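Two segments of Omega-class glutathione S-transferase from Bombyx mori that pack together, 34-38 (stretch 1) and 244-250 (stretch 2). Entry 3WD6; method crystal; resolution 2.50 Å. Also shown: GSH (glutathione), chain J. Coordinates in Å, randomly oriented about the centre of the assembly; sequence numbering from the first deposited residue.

Stretch 1 34-38: NMRYC
Stretch 2 (244-250) PNYELLN

Packing of residues 34-38 against residues 244-250 in an omega-class glutathione S-transferase, two short segments of one chain whose touching residues lie at least 208 positions apart in sequence. Asn34 is extended (phi/psi -133/166) and Met35 remains so (-139/135); the chain then folds into a type I turn from Met35 to Cys38, with Arg36 at -53/-31 and Tyr37 at -104/3, closed by Cys38 N to Met35 O at 2.7 Å. The second segment enters through Pro244 (-63/143) and Asn245 (-101/108), passes Tyr246 (-85/1) and Glu247 (-113/11), and makes its own type I turn from Glu247 to Asn250, with Leu248 at -46/-33, Leu249 at -93/12, and Asn250 N to Glu247 O at 2.7 Å. The backbones come closest in CA terms at Arg36 and Tyr246, 7.4 Å apart, a spacing that leaves room for side chains between them. The contact buries 289 Å², both sides summed, and no direct hydrogen bond crosses it.

Tyr37 has the largest covered area of any residue, 88 Å²; Tyr246 (61 Å²) and Leu249 (59 Å²) follow. The CA-to-CB bond of Tyr37 points toward the second segment, and chi1 -55° (m) with chi2 -90° carries the phenol to the Leu248-Leu249 turn: Tyr37 OH lies 3.6 Å from Leu248 CB and 3.7 Å from Leu249 N. Tyr246 O approaches the ring at its edge, near its plane, 3.9 Å from Tyr37 CE2. The polar link is a single water, which bonds to Tyr37 OH at 2.7 Å, donates to Tyr246 O at 2.7 Å, and accepts from Leu249 N at 2.8 Å. It thus ties the phenol to two backbone groups that the hydroxyl does not bond directly.

The CA-to-CB bond of Tyr246 points sideways, but chi1 -64° (m) and chi2 -60° bring the end of its side chain nearer to the first segment. There Met35, with chi1 95° and chi2 91° both off the wells and chi3 166° (t), places Met35 SD 3.7 Å from Tyr246 CE1. Met35 SD sits 4.7 Å from the centroid of the Tyr246 ring, 61° off the normal, an oblique sulfur-aromatic contact combining apolar packing with the polarizability of sulfur. The same sulfur accepts a weak hydrogen bond from Tyr37 N, 3.4 Å from Met35 SD, within the turn.

The CA-to-CB bond of Leu249 points toward the first segment, with chi1 -76° (m) and chi2 172° (t). Leu249 CD1 lies over one face of the Arg36 guanidinium, 3.7 Å from Arg36 NE; a methyl can rest on this flat face while the guanidinium nitrogens bond in their plane, here to partners elsewhere in the structure. Arg36 reaches it with chi1 -175° (t), chi2 80° (p), chi3 -179° (t) and chi4 69°.

Local bonds brace the second segment: Glu247 N donates to Asn245 OD1 at 2.9 Å, and Asn250 ND2 to Glu247 OE1 at 3.1 Å. Cys38, chi1 179° (t), lies beyond reach of this segment, at an N-cap position beside glutathione.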

# COMPACT_ATOMS: atom_id res chain seq x y z
N ASN A 34 0.70 -11.71 2.78
CA ASN A 34 1.13 -10.55 2.01
C ASN A 34 1.52 -10.96 0.59
O ASN A 34 1.68 -12.16 0.32
CB ASN A 34 2.37 -9.98 2.72
CG ASN A 34 2.89 -8.70 2.10
OD1 ASN A 34 2.14 -7.74 1.86
ND2 ASN A 34 4.21 -8.66 1.86
N MET A 35 1.66 -9.98 -0.31
CA MET A 35 2.58 -10.16 -1.42
C MET A 35 3.35 -8.87 -1.67
O MET A 35 2.77 -7.78 -1.65
CB MET A 35 1.95 -10.77 -2.67
CG MET A 35 1.50 -9.80 -3.69
SD MET A 35 2.73 -9.39 -4.98
CE MET A 35 1.58 -8.58 -6.11
N ARG A 36 4.66 -9.02 -1.86
CA ARG A 36 5.63 -7.95 -1.69
C ARG A 36 5.28 -6.70 -2.50
O ARG A 36 5.56 -5.57 -2.08
CB ARG A 36 7.05 -8.45 -2.03
CG ARG A 36 8.19 -7.44 -1.79
CD ARG A 36 8.57 -7.37 -0.32
NE ARG A 36 9.64 -6.39 -0.06
CZ ARG A 36 9.49 -5.06 -0.15
NH1 ARG A 36 8.32 -4.53 -0.53
NH2 ARG A 36 10.52 -4.27 0.14
N TYR A 37 4.63 -6.90 -3.65
CA TYR A 37 4.37 -5.83 -4.59
C TYR A 37 2.91 -5.40 -4.51
O TYR A 37 2.47 -4.53 -5.26
CB TYR A 37 4.75 -6.31 -6.02
CG TYR A 37 6.19 -6.78 -6.06
CD1 TYR A 37 7.23 -5.91 -6.36
CD2 TYR A 37 6.50 -8.09 -5.74
CE1 TYR A 37 8.56 -6.35 -6.36
CE2 TYR A 37 7.81 -8.53 -5.74
CZ TYR A 37 8.84 -7.67 -6.03
OH TYR A 37 10.14 -8.14 -6.02
N CYS A 38 2.16 -6.00 -3.59
CA CYS A 38 0.77 -5.59 -3.43
C CYS A 38 0.62 -4.26 -2.66
O CYS A 38 0.95 -4.18 -1.46
CB CYS A 38 -0.07 -6.69 -2.77
SG CYS A 38 -1.81 -6.17 -2.55
N PRO A 244 4.42 -13.26 -13.47
CA PRO A 244 5.17 -12.42 -12.53
C PRO A 244 6.32 -13.18 -11.89
O PRO A 244 6.20 -14.38 -11.64
CB PRO A 244 4.12 -12.06 -11.47
CG PRO A 244 2.78 -12.17 -12.21
CD PRO A 244 2.98 -13.33 -13.15
N ASN A 245 7.43 -12.49 -11.68
CA ASN A 245 8.50 -13.00 -10.83
C ASN A 245 8.38 -12.31 -9.46
O ASN A 245 8.63 -11.11 -9.32
CB ASN A 245 9.86 -12.75 -11.48
CG ASN A 245 11.01 -13.31 -10.67
OD1 ASN A 245 10.81 -13.89 -9.59
ND2 ASN A 245 12.23 -13.14 -11.17
N TYR A 246 7.94 -13.08 -8.47
CA TYR A 246 7.77 -12.56 -7.12
C TYR A 246 9.06 -12.59 -6.30
O TYR A 246 9.05 -12.21 -5.14
CB TYR A 246 6.70 -13.37 -6.37
CG TYR A 246 5.30 -13.28 -6.95
CD1 TYR A 246 4.64 -12.06 -7.04
CD2 TYR A 246 4.62 -14.43 -7.36
CE1 TYR A 246 3.35 -11.98 -7.56
CE2 TYR A 246 3.33 -14.36 -7.87
CZ TYR A 246 2.70 -13.14 -7.97
OH TYR A 246 1.41 -13.06 -8.48
N GLU A 247 10.17 -13.04 -6.88
CA GLU A 247 11.39 -13.22 -6.09
C GLU A 247 12.53 -12.26 -6.46
O GLU A 247 13.67 -12.44 -6.00
CB GLU A 247 11.87 -14.68 -6.17
CG GLU A 247 10.81 -15.70 -5.75
CD GLU A 247 10.22 -15.41 -4.39
OE1 GLU A 247 11.00 -15.23 -3.42
OE2 GLU A 247 8.97 -15.35 -4.28
N LEU A 248 12.23 -11.25 -7.26
CA LEU A 248 13.26 -10.27 -7.61
C LEU A 248 14.07 -9.79 -6.39
O LEU A 248 15.26 -9.53 -6.50
CB LEU A 248 12.66 -9.10 -8.38
CG LEU A 248 12.11 -9.53 -9.74
CD1 LEU A 248 11.32 -8.41 -10.42
CD2 LEU A 248 13.24 -10.04 -10.63
N LEU A 249 13.45 -9.70 -5.22
CA LEU A 249 14.18 -9.23 -4.03
C LEU A 249 14.80 -10.34 -3.18
O LEU A 249 15.24 -10.08 -2.05
CB LEU A 249 13.27 -8.38 -3.15
CG LEU A 249 13.06 -6.97 -3.69
CD1 LEU A 249 12.00 -6.28 -2.87
CD2 LEU A 249 14.38 -6.20 -3.70
N ASN A 250 14.82 -11.56 -3.70
CA ASN A 250 15.21 -12.70 -2.89
C ASN A 250 16.15 -13.66 -3.62
O ASN A 250 17.11 -13.24 -4.28
CB ASN A 250 13.94 -13.43 -2.41
CG ASN A 250 14.24 -14.59 -1.51
OD1 ASN A 250 15.35 -14.69 -0.95
ND2 ASN A 250 13.27 -15.49 -1.35
N1 GSH J . -10.19 -4.38 -1.16
CA1 GSH J . -9.04 -5.24 -0.86
C1 GSH J . -8.15 -4.67 0.23
O11 GSH J . -7.45 -5.43 0.99
O12 GSH J . -8.13 -3.40 0.40
CB1 GSH J . -8.27 -5.48 -2.16
CG1 GSH J . -6.93 -6.13 -2.07
CD1 GSH J . -6.39 -6.68 -3.36
OE1 GSH J . -6.85 -6.36 -4.45
N2 GSH J . -5.31 -7.62 -3.34
CA2 GSH J . -4.85 -8.15 -4.63
C2 GSH J . -5.18 -9.62 -4.67
O2 GSH J . -4.98 -10.30 -3.67
CB2 GSH J . -3.38 -7.97 -4.75
SG2 GSH J . -2.75 -6.39 -5.17
N3 GSH J . -5.71 -10.22 -5.88
CA3 GSH J . -6.02 -11.65 -5.91
C3 GSH J . -5.93 -12.30 -7.23
O31 GSH J . -4.84 -12.30 -7.86
O32 GSH J . -6.94 -12.86 -7.72
O HOH W 1 10.79 -10.27 -4.44